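Local coordinates for protein C-1-tetrahydrofolate synthase, cytoplasmic, putative (Trypanosoma brucei, PDB 4CJX) that probably interconverts one-carbon forms of tetrahydrofolate as a homodimeric NADP-dependent methylenetetrahydrofolate dehydrogenase and methenyltetrahydrofolate cyclohydrolase, at residues V188-G193 / P240-G245. Residues are numbered along the deposited sequence; the frame is centred on the assembly and turned at random.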
ATOM      1  N   VAL B 188       7.250  -1.529  14.380  1.00 12.56           N
ATOM      2  CA  VAL B 188       6.666  -0.198  14.222  1.00 12.01           C
ATOM      3  C   VAL B 188       7.431   0.592  13.173  1.00 11.65           C
ATOM      4  O   VAL B 188       8.670   0.641  13.180  1.00 11.36           O
ATOM      5  CB  VAL B 188       6.569   0.650  15.517  1.00 11.84           C
ATOM      6  CG1 VAL B 188       7.912   0.877  16.163  1.00 11.54           C
ATOM      7  CG2 VAL B 188       5.963   2.011  15.213  1.00 11.87           C
ATOM      8  N   VAL B 189       6.667   1.181  12.268  1.00 11.71           N
ATOM      9  CA  VAL B 189       7.169   2.086  11.267  1.00 11.87           C
ATOM     10  C   VAL B 189       6.581   3.451  11.646  1.00 11.99           C
ATOM     11  O   VAL B 189       5.363   3.585  11.751  1.00 12.27           O
ATOM     12  CB  VAL B 189       6.670   1.692   9.859  1.00 12.36           C
ATOM     13  CG1 VAL B 189       7.183   2.656   8.812  1.00 12.90           C
ATOM     14  CG2 VAL B 189       7.155   0.307   9.501  1.00 12.59           C
ATOM     15  N   LEU B 190       7.445   4.440  11.870  1.00 11.66           N
ATOM     16  CA  LEU B 190       7.017   5.810  12.102  1.00 12.10           C
ATOM     17  C   LEU B 190       7.176   6.593  10.783  1.00 12.47           C
ATOM     18  O   LEU B 190       8.287   6.647  10.192  1.00 12.15           O
ATOM     19  CB  LEU B 190       7.841   6.452  13.214  1.00 12.01           C
ATOM     20  CG  LEU B 190       7.823   5.728  14.579  1.00 11.97           C
ATOM     21  CD1 LEU B 190       8.957   4.718  14.667  1.00 11.61           C
ATOM     22  CD2 LEU B 190       7.850   6.694  15.781  1.00 12.34           C
ATOM     23  N   GLY B 191       6.081   7.187  10.326  1.00 13.25           N
ATOM     24  CA  GLY B 191       6.063   7.923   9.062  1.00 14.16           C
ATOM     25  C   GLY B 191       5.548   7.070   7.924  1.00 15.07           C
ATOM     26  O   GLY B 191       5.622   5.849   7.962  1.00 14.62           O
ATOM     27  N   ARG B 192       4.997   7.718   6.912  1.00 16.98           N
ATOM     28  CA  ARG B 192       4.365   7.014   5.813  1.00 18.36           C
ATOM     29  C   ARG B 192       4.703   7.690   4.480  1.00 19.22           C
ATOM     30  O   ARG B 192       3.851   7.803   3.610  1.00 19.78           O
ATOM     31  CB  ARG B 192       2.853   6.965   6.056  1.00 19.42           C
ATOM     32  CG  ARG B 192       2.110   5.928   5.249  1.00 20.76           C
ATOM     33  CD  ARG B 192       0.812   5.550   5.932  1.00 21.35           C
ATOM     34  NE  ARG B 192      -0.022   4.748   5.069  1.00 22.15           N
ATOM     35  CZ  ARG B 192      -0.947   5.207   4.225  1.00 22.69           C
ATOM     36  NH1 ARG B 192      -1.190   6.499   4.092  1.00 22.31           N
ATOM     37  NH2 ARG B 192      -1.645   4.336   3.496  1.00 23.90           N
ATOM     38  N   GLY B 193       5.968   8.065   4.307  1.00 18.83           N
ATOM     39  CA  GLY B 193       6.432   8.685   3.067  1.00 19.52           C
ATOM     40  C   GLY B 193       6.461   7.733   1.867  1.00 20.30           C
ATOM     41  O   GLY B 193       6.818   6.559   1.998  1.00 18.60           O
ATOM     42  N   PRO B 240      13.612  15.097  14.582  1.00 19.80           N
ATOM     43  CA  PRO B 240      14.734  14.732  15.448  1.00 19.18           C
ATOM     44  C   PRO B 240      14.335  14.497  16.894  1.00 19.02           C
ATOM     45  O   PRO B 240      13.560  15.260  17.472  1.00 19.42           O
ATOM     46  CB  PRO B 240      15.665  15.946  15.343  1.00 20.39           C
ATOM     47  CG  PRO B 240      15.222  16.685  14.126  1.00 20.86           C
ATOM     48  CD  PRO B 240      13.744  16.472  14.065  1.00 20.58           C
ATOM     49  N   GLY B 241      14.875  13.440  17.480  1.00 18.91           N
ATOM     50  CA  GLY B 241      14.581  13.118  18.868  1.00 19.18           C
ATOM     51  C   GLY B 241      13.177  12.613  19.112  1.00 19.22           C
ATOM     52  O   GLY B 241      12.709  12.609  20.246  1.00 20.59           O
ATOM     53  N   LEU B 242      12.492  12.177  18.058  1.00 18.24           N
ATOM     54  CA  LEU B 242      11.137  11.702  18.213  1.00 17.94           C
ATOM     55  C   LEU B 242      11.115  10.409  19.028  1.00 17.13           C
ATOM     56  O   LEU B 242      10.305  10.277  19.931  1.00 17.40           O
ATOM     57  CB  LEU B 242      10.483  11.441  16.850  1.00 17.48           C
ATOM     58  CG  LEU B 242       9.118  10.742  16.887  1.00 17.70           C
ATOM     59  CD1 LEU B 242       8.121  11.665  17.558  1.00 18.76           C
ATOM     60  CD2 LEU B 242       8.639  10.412  15.474  1.00 17.73           C
ATOM     61  N   VAL B 243      11.973   9.462  18.672  1.00 15.90           N
ATOM     62  CA  VAL B 243      12.030   8.176  19.355  1.00 16.31           C
ATOM     63  C   VAL B 243      12.993   8.246  20.534  1.00 16.80           C
ATOM     64  O   VAL B 243      14.217   8.157  20.363  1.00 16.45           O
ATOM     65  CB  VAL B 243      12.418   7.020  18.407  1.00 15.60           C
ATOM     66  CG1 VAL B 243      12.454   5.681  19.146  1.00 15.47           C
ATOM     67  CG2 VAL B 243      11.444   6.973  17.232  1.00 15.69           C
ATOM     68  N   ARG B 244      12.410   8.394  21.722  1.00 17.97           N
ATOM     69  CA  ARG B 244      13.153   8.359  22.983  1.00 18.82           C
ATOM     70  C   ARG B 244      13.838   7.029  23.202  1.00 17.26           C
ATOM     71  O   ARG B 244      13.257   5.987  22.992  1.00 15.86           O
ATOM     72  CB  ARG B 244      12.221   8.624  24.149  1.00 21.15           C
ATOM     73  CG  ARG B 244      11.994  10.092  24.467  1.00 24.75           C
ATOM     74  CD  ARG B 244      11.263  10.803  23.360  1.00 26.97           C
ATOM     75  NE  ARG B 244      10.491  11.960  23.822  1.00 31.72           N
ATOM     76  CZ  ARG B 244       9.686  12.686  23.028  1.00 33.83           C
ATOM     77  NH1 ARG B 244       9.528  12.379  21.720  1.00 31.29           N
ATOM     78  NH2 ARG B 244       9.028  13.727  23.543  1.00 35.14           N
ATOM     79  N   GLY B 245      15.084   7.072  23.646  1.00 17.04           N
ATOM     80  CA  GLY B 245      15.830   5.867  23.914  1.00 17.16           C
ATOM     81  C   GLY B 245      15.214   4.909  24.909  1.00 17.89           C
ATOM     82  O   GLY B 245      15.347   3.678  24.767  1.00 17.05           O
TER
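Leu-190, the last residue of strand 186-190, meets Leu-242 and Val-243 through a single methyl group. Its CD2 lies 3.8 Å from CD2 of Leu-242 and 3.9 Å from CG2 of Val-243, so one branch serves both partners, and the side chains cross at a slant. With CG of Leu-190 anti to the carbonyl carbon (chi1 -57°), the isobutyl group reaches out from the sheet to the loop, while the closest CA atoms of the two segments, those of Leu-190 and Val-243, stay 9.1 Å apart. The small buried area, 102 Å², reflects this bridging by side-chain ends. Ile-223 of helix 220-228 and Val-233 and Ser-235 of the neighbouring strand also pack on Leu-190.

Strand 186-190 belongs to the parallel sheet of the Rossmann-type NAD(P)-binding domain, and loop 240-245 follows the adjacent strand 232-235. The contact thus packs a residue at the C-terminal end of one strand against the loop leading on from its neighbour. Leu-242 also approaches Ser-216, which is part of the NADP(+) site. Within the loop, NH1 of Arg-244 donates a hydrogen bond of 2.9 Å to the carbonyl O of Leu-242; the acceptor lies almost in the guanidinium plane, while the donor is tilted 31° from the carbonyl plane.

Beyond Leu-190 the chain turns away from the loop through Gly-191, where, at phi 97°, a beta carbon would run into the carbonyl O of Leu-190, to the NADP(+)-binding Arg-192. NH1 of Arg-192 hydrogen-bonds OD1 of Asn-206 of the second subunit, which places this end of the segment at the dimer interface.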